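Local coordinates for protein O-succinylhomoserine sulfhydrylase (Mycobacterium tuberculosis, PDB 3NDN) that probably catalyses the pyridoxal-phosphate-dependent formation of L-homocysteine from O-succinyl-L-homoserine and hydrogen sulfide in methionine biosynthesis, at residues C133-C137 with S138-P142; Q289-A292 with E293-G297; D349-R352 with L353-I356. All blocks are in the same frame, centred on the assembly; numbering follows the deposited sequence.

Interaction 1: C133-C137 with S138-P142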
ATOM      1  N   CYS A 133     -20.753 -21.943  -0.841  1.00 33.93           N
ATOM      2  CA  CYS A 133     -21.513 -22.149  -2.093  1.00 34.20           C
ATOM      3  C   CYS A 133     -22.812 -22.957  -1.868  1.00 34.51           C
ATOM      4  O   CYS A 133     -23.847 -22.646  -2.473  1.00 34.10           O
ATOM      5  CB  CYS A 133     -20.663 -22.808  -3.187  1.00 34.76           C
ATOM      6  SG  CYS A 133     -19.232 -21.817  -3.738  1.00 33.79           S
ATOM      7  N   PHE A 134     -22.746 -23.987  -1.016  1.00 34.79           N
ATOM      8  CA  PHE A 134     -23.929 -24.793  -0.672  1.00 36.22           C
ATOM      9  C   PHE A 134     -24.976 -23.942   0.056  1.00 36.16           C
ATOM     10  O   PHE A 134     -26.167 -24.027  -0.265  1.00 36.99           O
ATOM     11  CB  PHE A 134     -23.558 -26.057   0.147  1.00 36.15           C
ATOM     12  CG  PHE A 134     -24.743 -26.970   0.445  1.00 38.74           C
ATOM     13  CD1 PHE A 134     -25.174 -27.910  -0.496  1.00 39.65           C
ATOM     14  CD2 PHE A 134     -25.414 -26.893   1.667  1.00 39.48           C
ATOM     15  CE1 PHE A 134     -26.272 -28.753  -0.234  1.00 42.68           C
ATOM     16  CE2 PHE A 134     -26.524 -27.731   1.938  1.00 41.78           C
ATOM     17  CZ  PHE A 134     -26.944 -28.656   0.987  1.00 42.24           C
ATOM     18  N   VAL A 135     -24.532 -23.105   0.998  1.00 35.90           N
ATOM     19  CA  VAL A 135     -25.440 -22.215   1.751  1.00 36.15           C
ATOM     20  C   VAL A 135     -26.160 -21.233   0.812  1.00 35.78           C
ATOM     21  O   VAL A 135     -27.355 -20.989   0.971  1.00 36.20           O
ATOM     22  CB  VAL A 135     -24.709 -21.426   2.881  1.00 36.36           C
ATOM     23  CG1 VAL A 135     -25.637 -20.383   3.514  1.00 36.90           C
ATOM     24  CG2 VAL A 135     -24.152 -22.367   3.939  1.00 35.81           C
ATOM     25  N   VAL A 136     -25.429 -20.699  -0.171  1.00 34.60           N
ATOM     26  CA  VAL A 136     -25.998 -19.805  -1.192  1.00 34.43           C
ATOM     27  C   VAL A 136     -27.104 -20.530  -1.999  1.00 35.10           C
ATOM     28  O   VAL A 136     -28.181 -19.973  -2.215  1.00 34.68           O
ATOM     29  CB  VAL A 136     -24.898 -19.247  -2.171  1.00 34.04           C
ATOM     30  CG1 VAL A 136     -25.514 -18.666  -3.441  1.00 34.32           C
ATOM     31  CG2 VAL A 136     -24.024 -18.190  -1.489  1.00 33.50           C
ATOM     32  N   CYS A 137     -26.840 -21.773  -2.408  1.00 35.78           N
ATOM     33  CA  CYS A 137     -27.770 -22.517  -3.274  1.00 36.91           C
ATOM     34  C   CYS A 137     -28.980 -23.107  -2.521  1.00 38.44           C
ATOM     35  O   CYS A 137     -30.089 -23.184  -3.070  1.00 38.77           O
ATOM     36  CB  CYS A 137     -27.034 -23.616  -4.046  1.00 36.55           C
ATOM     37  SG  CYS A 137     -25.817 -23.047  -5.321  1.00 36.37           S
ATOM     38  N   SER A 138     -28.769 -23.520  -1.270  1.00 39.38           N
ATOM     39  CA  SER A 138     -29.808 -24.213  -0.504  1.00 40.62           C
ATOM     40  C   SER A 138     -30.657 -23.300   0.385  1.00 41.06           C
ATOM     41  O   SER A 138     -31.833 -23.608   0.630  1.00 41.24           O
ATOM     42  CB  SER A 138     -29.205 -25.355   0.335  1.00 40.70           C
ATOM     43  OG  SER A 138     -28.450 -24.835   1.424  1.00 42.57           O
ATOM     44  N   GLU A 139     -30.077 -22.192   0.867  1.00 40.48           N
ATOM     45  CA  GLU A 139     -30.768 -21.335   1.846  1.00 40.94           C
ATOM     46  C   GLU A 139     -31.001 -19.882   1.421  1.00 40.17           C
ATOM     47  O   GLU A 139     -32.124 -19.372   1.544  1.00 40.28           O
ATOM     48  CB  GLU A 139     -30.046 -21.355   3.198  1.00 41.41           C
ATOM     49  CG  GLU A 139     -29.950 -22.741   3.863  1.00 44.85           C
ATOM     50  CD  GLU A 139     -29.106 -22.724   5.134  1.00 49.53           C
ATOM     51  OE1 GLU A 139     -29.031 -21.672   5.798  1.00 50.83           O
ATOM     52  OE2 GLU A 139     -28.516 -23.770   5.482  1.00 53.71           O
ATOM     53  N   ILE A 140     -29.948 -19.202   0.958  1.00 38.21           N
ATOM     54  CA  ILE A 140     -30.047 -17.763   0.671  1.00 37.30           C
ATOM     55  C   ILE A 140     -30.915 -17.453  -0.556  1.00 36.97           C
ATOM     56  O   ILE A 140     -31.794 -16.593  -0.488  1.00 37.78           O
ATOM     57  CB  ILE A 140     -28.645 -17.079   0.587  1.00 36.57           C
ATOM     58  CG1 ILE A 140     -27.941 -17.159   1.951  1.00 37.25           C
ATOM     59  CG2 ILE A 140     -28.775 -15.612   0.115  1.00 35.91           C
ATOM     60  CD1 ILE A 140     -26.471 -16.659   1.967  1.00 37.71           C
ATOM     61  N   LEU A 141     -30.683 -18.142  -1.670  1.00 36.18           N
ATOM     62  CA  LEU A 141     -31.489 -17.906  -2.861  1.00 36.04           C
ATOM     63  C   LEU A 141     -32.962 -18.415  -2.751  1.00 36.50           C
ATOM     64  O   LEU A 141     -33.877 -17.720  -3.196  1.00 36.58           O
ATOM     65  CB  LEU A 141     -30.781 -18.411  -4.135  1.00 35.59           C
ATOM     66  CG  LEU A 141     -29.608 -17.534  -4.611  1.00 35.59           C
ATOM     67  CD1 LEU A 141     -28.800 -18.211  -5.721  1.00 35.63           C
ATOM     68  CD2 LEU A 141     -30.086 -16.148  -5.060  1.00 34.13           C
ATOM     69  N   PRO A 142     -33.187 -19.609  -2.166  1.00 36.75           N
ATOM     70  CA  PRO A 142     -34.593 -20.013  -1.946  1.00 38.24           C
ATOM     71  C   PRO A 142     -35.400 -19.086  -1.010  1.00 38.83           C
ATOM     72  O   PRO A 142     -36.622 -18.981  -1.167  1.00 39.50           O
ATOM     73  CB  PRO A 142     -34.460 -21.429  -1.368  1.00 37.93           C
ATOM     74  CG  PRO A 142     -33.166 -21.956  -2.004  1.00 38.55           C
ATOM     75  CD  PRO A 142     -32.263 -20.730  -1.906  1.00 36.52           C
TER
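Ser138 binds Phe134, one helical turn earlier, at both the carbonyl and the ring. Its backbone N lies 2.8 Å from Phe134 O, and its hydroxyl OG donates to the same oxygen at 3.0 Å from above the carbonyl plane, so that one acceptor is gripped twice. The hydroxyl reaches back because OG sits between the backbone N and the carbonyl carbon (chi1 72°). The same residue lays CB over a face of the Phe134 ring, a CH-pi contact 4.2 Å from the centroid, while the ring also stacks with Phe150 of strand 147-151. Glu139 N donates to Val135 O at 3.0 Å, and the carboxylate of Glu139 forms a salt bridge with Lys253 of the second subunit. Here the alpha-helix of the beta-alpha-beta unit 122-126, 131-143, 147-151 widens into a pi-type turn: Ile140 N also bonds to Val135 O, making that oxygen a shared acceptor. The slip in register brings Ile140 CD1 obliquely across Val135 CG1 at 4.1 Å, next to His257 of the second subunit. Leu141 repeats the i to i+5 spacing, its N bonded to Val136 O at 3.1 Å and its CD1 alongside Val136 CG1. Pro142, which has no N-H to give, rests CD 3.5 Å from Cys137 O at a kink, and that oxygen takes a hydrogen bond from Thr148 OG1 instead.

Interaction 2: Q289-A292 with E293-G297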
ATOM      1  N   GLN A 289       2.134 -34.044  -7.771  1.00 32.00           N
ATOM      2  CA  GLN A 289       2.188 -35.371  -8.429  1.00 32.99           C
ATOM      3  C   GLN A 289       3.184 -36.286  -7.709  1.00 32.93           C
ATOM      4  O   GLN A 289       2.882 -37.454  -7.457  1.00 32.27           O
ATOM      5  CB  GLN A 289       2.581 -35.207  -9.910  1.00 33.08           C
ATOM      6  CG  GLN A 289       2.689 -36.505 -10.720  1.00 35.28           C
ATOM      7  CD  GLN A 289       1.350 -37.002 -11.243  1.00 36.55           C
ATOM      8  OE1 GLN A 289       0.549 -36.235 -11.783  1.00 35.89           O
ATOM      9  NE2 GLN A 289       1.121 -38.303 -11.122  1.00 36.94           N
ATOM     10  N   ARG A 290       4.371 -35.761  -7.385  1.00 32.90           N
ATOM     11  CA  ARG A 290       5.391 -36.534  -6.658  1.00 34.26           C
ATOM     12  C   ARG A 290       4.949 -36.916  -5.238  1.00 33.73           C
ATOM     13  O   ARG A 290       5.229 -38.020  -4.771  1.00 34.07           O
ATOM     14  CB  ARG A 290       6.746 -35.789  -6.588  1.00 34.55           C
ATOM     15  CG  ARG A 290       7.582 -35.782  -7.875  1.00 37.93           C
ATOM     16  CD  ARG A 290       8.981 -35.156  -7.648  1.00 43.64           C
ATOM     17  NE  ARG A 290       9.705 -35.832  -6.570  1.00 47.88           N
ATOM     18  CZ  ARG A 290      10.803 -35.380  -5.961  1.00 50.32           C
ATOM     19  NH1 ARG A 290      11.361 -34.225  -6.308  1.00 50.98           N
ATOM     20  NH2 ARG A 290      11.350 -36.099  -4.986  1.00 51.79           N
ATOM     21  N   ILE A 291       4.292 -35.986  -4.551  1.00 33.55           N
ATOM     22  CA  ILE A 291       3.790 -36.204  -3.179  1.00 32.96           C
ATOM     23  C   ILE A 291       2.654 -37.248  -3.147  1.00 33.41           C
ATOM     24  O   ILE A 291       2.605 -38.101  -2.246  1.00 33.97           O
ATOM     25  CB  ILE A 291       3.408 -34.827  -2.485  1.00 32.70           C
ATOM     26  CG1 ILE A 291       4.678 -34.036  -2.143  1.00 32.29           C
ATOM     27  CG2 ILE A 291       2.574 -35.034  -1.196  1.00 32.78           C
ATOM     28  CD1 ILE A 291       4.469 -32.520  -1.899  1.00 30.26           C
ATOM     29  N   ALA A 292       1.772 -37.206  -4.144  1.00 32.90           N
ATOM     30  CA  ALA A 292       0.687 -38.187  -4.269  1.00 33.19           C
ATOM     31  C   ALA A 292       1.233 -39.604  -4.458  1.00 33.75           C
ATOM     32  O   ALA A 292       0.753 -40.551  -3.825  1.00 34.08           O
ATOM     33  CB  ALA A 292      -0.235 -37.816  -5.426  1.00 33.20           C
ATOM     34  N   GLU A 293       2.256 -39.736  -5.309  1.00 33.83           N
ATOM     35  CA  GLU A 293       2.909 -41.024  -5.544  1.00 34.88           C
ATOM     36  C   GLU A 293       3.645 -41.557  -4.296  1.00 35.23           C
ATOM     37  O   GLU A 293       3.642 -42.771  -4.027  1.00 35.28           O
ATOM     38  CB  GLU A 293       3.843 -40.925  -6.767  1.00 35.22           C
ATOM     39  CG  GLU A 293       3.095 -40.691  -8.091  1.00 35.06           C
ATOM     40  CD  GLU A 293       4.002 -40.259  -9.241  1.00 38.98           C
ATOM     41  OE1 GLU A 293       5.186 -39.926  -8.996  1.00 40.47           O
ATOM     42  OE2 GLU A 293       3.519 -40.233 -10.396  1.00 37.10           O
ATOM     43  N   PHE A 294       4.259 -40.653  -3.529  1.00 35.45           N
ATOM     44  CA  PHE A 294       4.958 -41.020  -2.290  1.00 36.31           C
ATOM     45  C   PHE A 294       3.978 -41.537  -1.226  1.00 36.82           C
ATOM     46  O   PHE A 294       4.219 -42.579  -0.604  1.00 36.76           O
ATOM     47  CB  PHE A 294       5.813 -39.853  -1.751  1.00 36.57           C
ATOM     48  CG  PHE A 294       6.354 -40.090  -0.358  1.00 38.35           C
ATOM     49  CD1 PHE A 294       7.505 -40.860  -0.165  1.00 39.23           C
ATOM     50  CD2 PHE A 294       5.690 -39.581   0.756  1.00 38.18           C
ATOM     51  CE1 PHE A 294       7.997 -41.091   1.113  1.00 41.31           C
ATOM     52  CE2 PHE A 294       6.173 -39.810   2.047  1.00 39.85           C
ATOM     53  CZ  PHE A 294       7.325 -40.565   2.226  1.00 40.70           C
ATOM     54  N   LEU A 295       2.872 -40.822  -1.045  1.00 36.97           N
ATOM     55  CA  LEU A 295       1.805 -41.250  -0.127  1.00 37.60           C
ATOM     56  C   LEU A 295       1.182 -42.600  -0.556  1.00 38.81           C
ATOM     57  O   LEU A 295       0.976 -43.488   0.278  1.00 38.92           O
ATOM     58  CB  LEU A 295       0.744 -40.157   0.028  1.00 37.28           C
ATOM     59  CG  LEU A 295       1.108 -38.957   0.921  1.00 37.32           C
ATOM     60  CD1 LEU A 295       0.269 -37.701   0.597  1.00 36.79           C
ATOM     61  CD2 LEU A 295       1.016 -39.301   2.412  1.00 35.16           C
ATOM     62  N   ASN A 296       0.925 -42.752  -1.857  1.00 39.22           N
ATOM     63  CA  ASN A 296       0.349 -43.982  -2.419  1.00 40.20           C
ATOM     64  C   ASN A 296       1.173 -45.234  -2.075  1.00 40.60           C
ATOM     65  O   ASN A 296       0.616 -46.304  -1.858  1.00 41.11           O
ATOM     66  CB  ASN A 296       0.190 -43.836  -3.942  1.00 40.08           C
ATOM     67  CG  ASN A 296      -0.622 -44.962  -4.574  1.00 41.27           C
ATOM     68  OD1 ASN A 296      -1.673 -45.358  -4.071  1.00 43.13           O
ATOM     69  ND2 ASN A 296      -0.144 -45.456  -5.705  1.00 41.76           N
ATOM     70  N   GLY A 297       2.496 -45.081  -1.997  1.00 40.68           N
ATOM     71  CA  GLY A 297       3.383 -46.192  -1.670  1.00 40.95           C
ATOM     72  C   GLY A 297       3.751 -46.375  -0.202  1.00 41.37           C
ATOM     73  O   GLY A 297       4.521 -47.278   0.127  1.00 41.41           O
TER
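Glu293 folds back over the preceding turn of its helix and meets Gln289 at two levels. On the backbone, Glu293 N donates to Gln289 O at 3.2 Å; further out, Gln289 NE2 donates to Glu293 OE2, also at 3.2 Å and with an N-H...O angle of 161°. The two side chains meet at a slant, with amide and carboxylate planes 66° apart. OE2 lies close to the plane of the Gln289 amide, yet it is approached from above the carboxylate plane. The glutamine comes round to this position by a bend at chi2 (83°), whereas the glutamate runs extended beyond CG and passes its CG 3.3 Å from Gln289 O. A weak hydrogen bond from the same NE2 reaches Tyr308 O, in the loop after strand 301-305. These are i to i+4 contacts in the last turns of helix 277-296, which packs against helix 402-413 through Ile291 and Phe294 and against the five-stranded sheet through Leu295. Ala292, buried, sets its methyl against Tyr306, and its carbonyl O accepts from Asn296 N at 3.0 Å. Ile291, also buried, runs CG2 alongside Leu295 CD1 at 4.0 Å, and its O takes a nearly straight bond from Leu295 N. Leu295 then carries the packing on to Val301 and Val304 of strand 301-305 and to Val329 and Phe331 of strand 328-333.

Interaction 3: D349-R352 with L353-I356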
ATOM      1  N   ASP A 349       0.012 -32.756  14.382  1.00 40.05           N
ATOM      2  CA  ASP A 349       0.784 -32.156  15.472  1.00 40.89           C
ATOM      3  C   ASP A 349       2.299 -32.429  15.390  1.00 41.35           C
ATOM      4  O   ASP A 349       3.084 -31.761  16.066  1.00 41.74           O
ATOM      5  CB  ASP A 349       0.218 -32.579  16.840  1.00 41.62           C
ATOM      6  CG  ASP A 349      -1.145 -31.953  17.148  1.00 42.31           C
ATOM      7  OD1 ASP A 349      -1.556 -30.946  16.508  1.00 42.10           O
ATOM      8  OD2 ASP A 349      -1.811 -32.460  18.074  1.00 43.58           O
ATOM      9  N   LYS A 350       2.709 -33.381  14.547  1.00 41.36           N
ATOM     10  CA  LYS A 350       4.136 -33.699  14.353  1.00 42.11           C
ATOM     11  C   LYS A 350       4.824 -32.953  13.201  1.00 41.66           C
ATOM     12  O   LYS A 350       6.058 -32.925  13.129  1.00 41.43           O
ATOM     13  CB  LYS A 350       4.337 -35.216  14.184  1.00 42.69           C
ATOM     14  CG  LYS A 350       4.258 -36.011  15.465  1.00 44.97           C
ATOM     15  CD  LYS A 350       4.290 -37.535  15.205  1.00 48.76           C
ATOM     16  CE  LYS A 350       5.622 -38.014  14.626  1.00 50.85           C
ATOM     17  NZ  LYS A 350       6.758 -37.985  15.597  1.00 54.75           N
ATOM     18  N   MET A 351       4.038 -32.347  12.309  1.00 41.46           N
ATOM     19  CA  MET A 351       4.579 -31.481  11.234  1.00 41.26           C
ATOM     20  C   MET A 351       5.452 -30.364  11.818  1.00 40.78           C
ATOM     21  O   MET A 351       5.055 -29.722  12.806  1.00 41.23           O
ATOM     22  CB  MET A 351       3.447 -30.841  10.420  1.00 41.07           C
ATOM     23  CG  MET A 351       2.429 -31.803   9.816  1.00 43.49           C
ATOM     24  SD  MET A 351       2.987 -32.514   8.267  1.00 48.57           S
ATOM     25  CE  MET A 351       1.540 -33.445   7.749  1.00 48.14           C
ATOM     26  N   ARG A 352       6.626 -30.135  11.217  1.00 39.86           N
ATOM     27  CA  ARG A 352       7.538 -29.057  11.647  1.00 39.89           C
ATOM     28  C   ARG A 352       7.890 -28.035  10.539  1.00 38.95           C
ATOM     29  O   ARG A 352       8.581 -27.041  10.808  1.00 39.48           O
ATOM     30  CB  ARG A 352       8.817 -29.641  12.275  1.00 40.76           C
ATOM     31  CG  ARG A 352       8.606 -30.397  13.615  1.00 42.80           C
ATOM     32  CD  ARG A 352       8.275 -29.425  14.782  1.00 46.28           C
ATOM     33  NE  ARG A 352       7.968 -30.114  16.045  1.00 48.54           N
ATOM     34  CZ  ARG A 352       6.764 -30.568  16.401  1.00 49.14           C
ATOM     35  NH1 ARG A 352       5.712 -30.438  15.597  1.00 47.13           N
ATOM     36  NH2 ARG A 352       6.606 -31.168  17.571  1.00 51.77           N
ATOM     37  N   LEU A 353       7.435 -28.291   9.309  1.00 37.43           N
ATOM     38  CA  LEU A 353       7.613 -27.356   8.177  1.00 36.12           C
ATOM     39  C   LEU A 353       6.276 -26.845   7.625  1.00 34.92           C
ATOM     40  O   LEU A 353       6.097 -25.630   7.431  1.00 35.53           O
ATOM     41  CB  LEU A 353       8.472 -27.985   7.050  1.00 35.46           C
ATOM     42  CG  LEU A 353       8.850 -27.116   5.833  1.00 36.29           C
ATOM     43  CD1 LEU A 353       9.862 -26.015   6.195  1.00 35.61           C
ATOM     44  CD2 LEU A 353       9.398 -27.948   4.668  1.00 34.56           C
ATOM     45  N   ILE A 354       5.366 -27.778   7.352  1.00 33.71           N
ATOM     46  CA  ILE A 354       4.008 -27.484   6.865  1.00 32.21           C
ATOM     47  C   ILE A 354       3.168 -26.906   8.030  1.00 32.02           C
ATOM     48  O   ILE A 354       3.218 -27.445   9.132  1.00 31.12           O
ATOM     49  CB  ILE A 354       3.367 -28.782   6.261  1.00 32.23           C
ATOM     50  CG1 ILE A 354       4.156 -29.269   5.031  1.00 31.55           C
ATOM     51  CG2 ILE A 354       1.878 -28.598   5.906  1.00 30.10           C
ATOM     52  CD1 ILE A 354       3.896 -30.737   4.634  1.00 34.77           C
ATOM     53  N   ASP A 355       2.452 -25.794   7.789  1.00 30.98           N
ATOM     54  CA  ASP A 355       1.564 -25.152   8.790  1.00 31.52           C
ATOM     55  C   ASP A 355       0.173 -25.794   8.830  1.00 31.15           C
ATOM     56  O   ASP A 355      -0.338 -26.206   7.794  1.00 30.00           O
ATOM     57  CB  ASP A 355       1.332 -23.641   8.469  1.00 31.13           C
ATOM     58  CG  ASP A 355       2.590 -22.772   8.590  1.00 32.69           C
ATOM     59  OD1 ASP A 355       3.260 -22.777   9.648  1.00 34.89           O
ATOM     60  OD2 ASP A 355       2.879 -22.020   7.622  1.00 34.00           O
ATOM     61  N   ILE A 356      -0.456 -25.837  10.014  1.00 32.15           N
ATOM     62  CA  ILE A 356      -1.877 -26.271  10.158  1.00 32.85           C
ATOM     63  C   ILE A 356      -2.790 -25.072   9.822  1.00 33.35           C
ATOM     64  O   ILE A 356      -2.759 -24.063  10.519  1.00 32.75           O
ATOM     65  CB  ILE A 356      -2.182 -26.799  11.608  1.00 33.34           C
ATOM     66  CG1 ILE A 356      -1.284 -27.979  11.969  1.00 34.08           C
ATOM     67  CG2 ILE A 356      -3.674 -27.185  11.789  1.00 32.81           C
ATOM     68  CD1 ILE A 356      -1.293 -28.347  13.472  1.00 35.52           C
TER
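Met351 and Ile354 make the apolar heart of a tight helix-to-strand turn, where the chain leaves helix 340-350 and doubles back into the short strand 355-356, outermost in this chain's sheet. The end-to-end directions of 349-352 and 353-356 stand 147° apart, so the two arms run roughly antiparallel and meet mainly through side chains. Met351 SD touches Ile354 CD1 at 4.1 Å, the two chains crossing at a slant, and nearer the backbone Met351 CB lies 3.6 Å from Ile354 O. A bend at chi2 (-83°) in the methionine carries its sulfur to the isoleucine. Farther from the turn, Asp349 OD1 also comes within 4.0 Å of Ile356 CD1; that oxygen accepts a hydrogen bond from Ala59 N of the second subunit.

Segment 349-352 is held in shape by Arg352, whose side chain curls back over its own segment. Its NH1 donates to Asp349 O at 3.0 Å, a fairly straight bond (166°) with the acceptor at the edge of the guanidinium and in its plane. The same nitrogen reaches Met351 O, again at 3.0 Å, there coming from above the carbonyl plane. One NH1 thus bridges a carbonyl of the helix end and one of the loop.

Asp408 of helix 402-413 receives the N-H groups of Arg352, Leu353 and Ile354 on its carboxylate, while Leu405, Ile409 and Ala412 of that helix pack against Ile354 or Met351. On the strand side Ile356 bonds through its backbone to the second subunit; Asp355 pairs through its backbone with Val367 of strand 366-368, and its carboxylate forms salt bridges to Arg33 and Arg38 of the third subunit.

In the fold
Each of the three contacts is local, joining adjoining segments, and they follow one another along the chain without nesting or crossing. Interaction 1 comes first, on helix 131-143, whose flanking strands 122-126 and 147-151 belong to the seven-stranded sheet. Interaction 2 ends helix 277-296, just before strand 301-305 opens the five-stranded sheet. Interaction 3 closes the short turn from helix 340-350 into strand 355-356, outermost in that sheet within the chain, opposite strand 301-305. Interactions 2 and 3 have centres about 18 Å apart and share helix 402-413 as a neighbour, whereas the centre of interaction 1 is about 36 and 35 Å from theirs. Interactions 1 and 3 also reach the second subunit of the homotetramer.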